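Local coordinates for RavA (Legionella pneumophila str. Paris, PDB 6WO6), which is an effector of the pathogen, probably acting in host-cell invasion, and is built as an elongated, largely helical chain, at residues L283-A288 with N325-E330. The protein carries 2 engineered substitutions. Sequence-based numbering, arbitrary orientation.
Sequences LCLEFA and NGAAHE
Ala327 meets Leu285 and Ala288 through a single methyl group, in a contact where three alanine methyls and one leucine branch bring together the last turns of two helices and the residues just beyond them. The apolar contacts centre on Ala327 CB, which is directed at the other segment: Leu285 CD2 lies 3.6 Å from it and Ala288 CB 3.8 Å. With CG of Leu285 anti to the carbonyl carbon (chi1 -67°) and chi2 extended, the CD2 branch comes closer to Ala327 than the direction in which CB leaves the backbone would suggest. Ala288 CB also approaches Ala328 CB, at 4.2 Å. The C-terminal ends of helix 281-286 and helix 311-327, with the residues that follow, thus meet within an all-helical fold, far out from the centre of the long chain and close to the modelled C-terminus. Phe287 and Ala328 are each the first residue after their helix to leave helical phi/psi, and the CA atoms of Ala288 and Ala328 are 5.1 Å apart, the nearest such pair across the two segments. Methyl groups also lie against backbone atoms: Ala288 CB packs 3.6 Å from Ala328 N, while Ala328 CB lies 3.8 Å from Ala288 O. Beyond the pair, Ala328 touches Pro292 of helix 290-294.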
ATOM      1  N   LEU A 283      19.510 -18.787  17.021  1.00 48.53           N
ATOM      2  CA  LEU A 283      18.560 -17.803  17.530  1.00 47.06           C
ATOM      3  C   LEU A 283      19.276 -16.621  18.174  1.00 48.60           C
ATOM      4  O   LEU A 283      18.888 -15.465  17.963  1.00 50.30           O
ATOM      5  CB  LEU A 283      17.606 -18.467  18.524  1.00 47.24           C
ATOM      6  CG  LEU A 283      16.544 -17.563  19.153  1.00 47.53           C
ATOM      7  CD1 LEU A 283      15.710 -16.900  18.073  1.00 48.93           C
ATOM      8  CD2 LEU A 283      15.660 -18.351  20.100  1.00 46.33           C
ATOM      9  N   CYS A 284      20.323 -16.885  18.960  1.00 48.80           N
ATOM     10  CA  CYS A 284      21.083 -15.795  19.567  1.00 47.95           C
ATOM     11  C   CYS A 284      21.732 -14.917  18.505  1.00 48.53           C
ATOM     12  O   CYS A 284      21.768 -13.688  18.643  1.00 49.49           O
ATOM     13  CB  CYS A 284      22.139 -16.354  20.519  1.00 49.14           C
ATOM     14  SG  CYS A 284      21.484 -17.162  22.002  1.00 51.14           S
ATOM     15  N   LEU A 285      22.249 -15.527  17.435  1.00 47.80           N
ATOM     16  CA  LEU A 285      22.857 -14.747  16.361  1.00 47.60           C
ATOM     17  C   LEU A 285      21.811 -13.932  15.610  1.00 48.63           C
ATOM     18  O   LEU A 285      22.058 -12.772  15.253  1.00 49.91           O
ATOM     19  CB  LEU A 285      23.603 -15.668  15.397  1.00 47.08           C
ATOM     20  CG  LEU A 285      24.853 -16.396  15.893  1.00 46.88           C
ATOM     21  CD1 LEU A 285      25.397 -17.307  14.803  1.00 44.39           C
ATOM     22  CD2 LEU A 285      25.911 -15.407  16.346  1.00 49.29           C
ATOM     23  N   GLU A 286      20.638 -14.521  15.362  1.00 48.76           N
ATOM     24  CA  GLU A 286      19.594 -13.825  14.616  1.00 52.18           C
ATOM     25  C   GLU A 286      19.165 -12.545  15.316  1.00 51.34           C
ATOM     26  O   GLU A 286      18.755 -11.583  14.657  1.00 51.83           O
ATOM     27  CB  GLU A 286      18.392 -14.751  14.415  1.00 54.78           C
ATOM     28  CG  GLU A 286      17.344 -14.233  13.440  1.00 58.28           C
ATOM     29  CD  GLU A 286      16.184 -15.200  13.263  1.00 61.14           C
ATOM     30  OE1 GLU A 286      16.001 -16.081  14.129  1.00 61.02           O
ATOM     31  OE2 GLU A 286      15.456 -15.081  12.255  1.00 62.57           O
ATOM     32  N   PHE A 287      19.266 -12.509  16.644  1.00 48.78           N
ATOM     33  CA  PHE A 287      18.844 -11.375  17.459  1.00 45.99           C
ATOM     34  C   PHE A 287      19.981 -10.903  18.354  1.00 45.37           C
ATOM     35  O   PHE A 287      19.775 -10.549  19.519  1.00 43.86           O
ATOM     36  CB  PHE A 287      17.612 -11.737  18.285  1.00 43.69           C
ATOM     37  CG  PHE A 287      16.434 -12.158  17.454  1.00 44.01           C
ATOM     38  CD1 PHE A 287      16.051 -11.417  16.347  1.00 45.91           C
ATOM     39  CD2 PHE A 287      15.721 -13.302  17.768  1.00 43.81           C
ATOM     40  CE1 PHE A 287      14.965 -11.804  15.575  1.00 46.53           C
ATOM     41  CE2 PHE A 287      14.636 -13.696  17.000  1.00 44.00           C
ATOM     42  CZ  PHE A 287      14.258 -12.946  15.903  1.00 45.00           C
ATOM     43  N   ALA A 288      21.200 -10.876  17.804  1.00 47.92           N
ATOM     44  CA  ALA A 288      22.379 -10.552  18.601  1.00 50.62           C
ATOM     45  C   ALA A 288      22.306  -9.149  19.190  1.00 53.09           C
ATOM     46  O   ALA A 288      22.891  -8.891  20.251  1.00 54.16           O
ATOM     47  CB  ALA A 288      23.639 -10.708  17.749  1.00 52.56           C
ATOM     48  N   ASN A 325      28.413 -11.548  20.579  1.00 69.14           N
ATOM     49  CA  ASN A 325      28.729 -10.125  20.641  1.00 74.39           C
ATOM     50  C   ASN A 325      29.338  -9.637  19.332  1.00 77.56           C
ATOM     51  O   ASN A 325      29.101  -8.495  18.918  1.00 76.71           O
ATOM     52  CB  ASN A 325      29.669  -9.849  21.813  1.00 79.52           C
ATOM     53  CG  ASN A 325      29.220  -8.671  22.650  1.00 83.13           C
ATOM     54  OD1 ASN A 325      28.409  -8.820  23.566  1.00 82.71           O
ATOM     55  ND2 ASN A 325      29.739  -7.487  22.337  1.00 86.04           N
ATOM     56  N   GLY A 326      30.124 -10.486  18.666  1.00 82.03           N
ATOM     57  CA  GLY A 326      30.654 -10.124  17.363  1.00 85.70           C
ATOM     58  C   GLY A 326      29.586 -10.021  16.293  1.00 85.54           C
ATOM     59  O   GLY A 326      29.705  -9.209  15.371  1.00 88.78           O
ATOM     60  N   ALA A 327      28.537 -10.841  16.390  1.00 82.49           N
ATOM     61  CA  ALA A 327      27.423 -10.726  15.455  1.00 82.08           C
ATOM     62  C   ALA A 327      26.663  -9.422  15.655  1.00 83.95           C
ATOM     63  O   ALA A 327      26.102  -8.878  14.697  1.00 84.82           O
ATOM     64  CB  ALA A 327      26.482 -11.920  15.601  1.00 80.16           C
ATOM     65  N   ALA A 328      26.624  -8.913  16.884  1.00 85.89           N
ATOM     66  CA  ALA A 328      26.175  -7.552  17.117  1.00 88.96           C
ATOM     67  C   ALA A 328      27.210  -6.576  16.555  1.00 95.32           C
ATOM     68  O   ALA A 328      28.280  -6.968  16.082  1.00 98.43           O
ATOM     69  CB  ALA A 328      25.932  -7.320  18.605  1.00 88.24           C
ATOM     70  N   HIS A 329      26.892  -5.283  16.617  1.00 97.27           N
ATOM     71  CA  HIS A 329      27.671  -4.257  15.920  1.00101.81           C
ATOM     72  C   HIS A 329      27.768  -4.589  14.432  1.00103.28           C
ATOM     73  O   HIS A 329      28.812  -4.421  13.801  1.00106.33           O
ATOM     74  CB  HIS A 329      29.066  -4.084  16.532  1.00104.52           C
ATOM     75  CG  HIS A 329      29.094  -4.203  18.023  1.00104.90           C
ATOM     76  ND1 HIS A 329      29.617  -5.302  18.672  1.00104.10           N
ATOM     77  CD2 HIS A 329      28.664  -3.364  18.995  1.00104.86           C
ATOM     78  CE1 HIS A 329      29.509  -5.133  19.978  1.00104.05           C
ATOM     79  NE2 HIS A 329      28.933  -3.965  20.200  1.00104.11           N
ATOM     80  N   GLU A 330      26.667  -5.088  13.878  1.00101.02           N
ATOM     81  CA  GLU A 330      26.582  -5.457  12.471  1.00100.70           C
ATOM     82  C   GLU A 330      25.135  -5.369  12.005  1.00 97.03           C
ATOM     83  O   GLU A 330      24.215  -5.324  12.824  1.00 93.83           O
ATOM     84  CB  GLU A 330      27.127  -6.869  12.239  1.00101.30           C
ATOM     85  CG  GLU A 330      28.476  -6.922  11.537  1.00105.23           C
ATOM     86  CD  GLU A 330      28.884  -8.337  11.168  1.00105.66           C
ATOM     87  OE1 GLU A 330      28.194  -9.289  11.592  1.00103.27           O
ATOM     88  OE2 GLU A 330      29.892  -8.498  10.448  1.00108.31           O
TER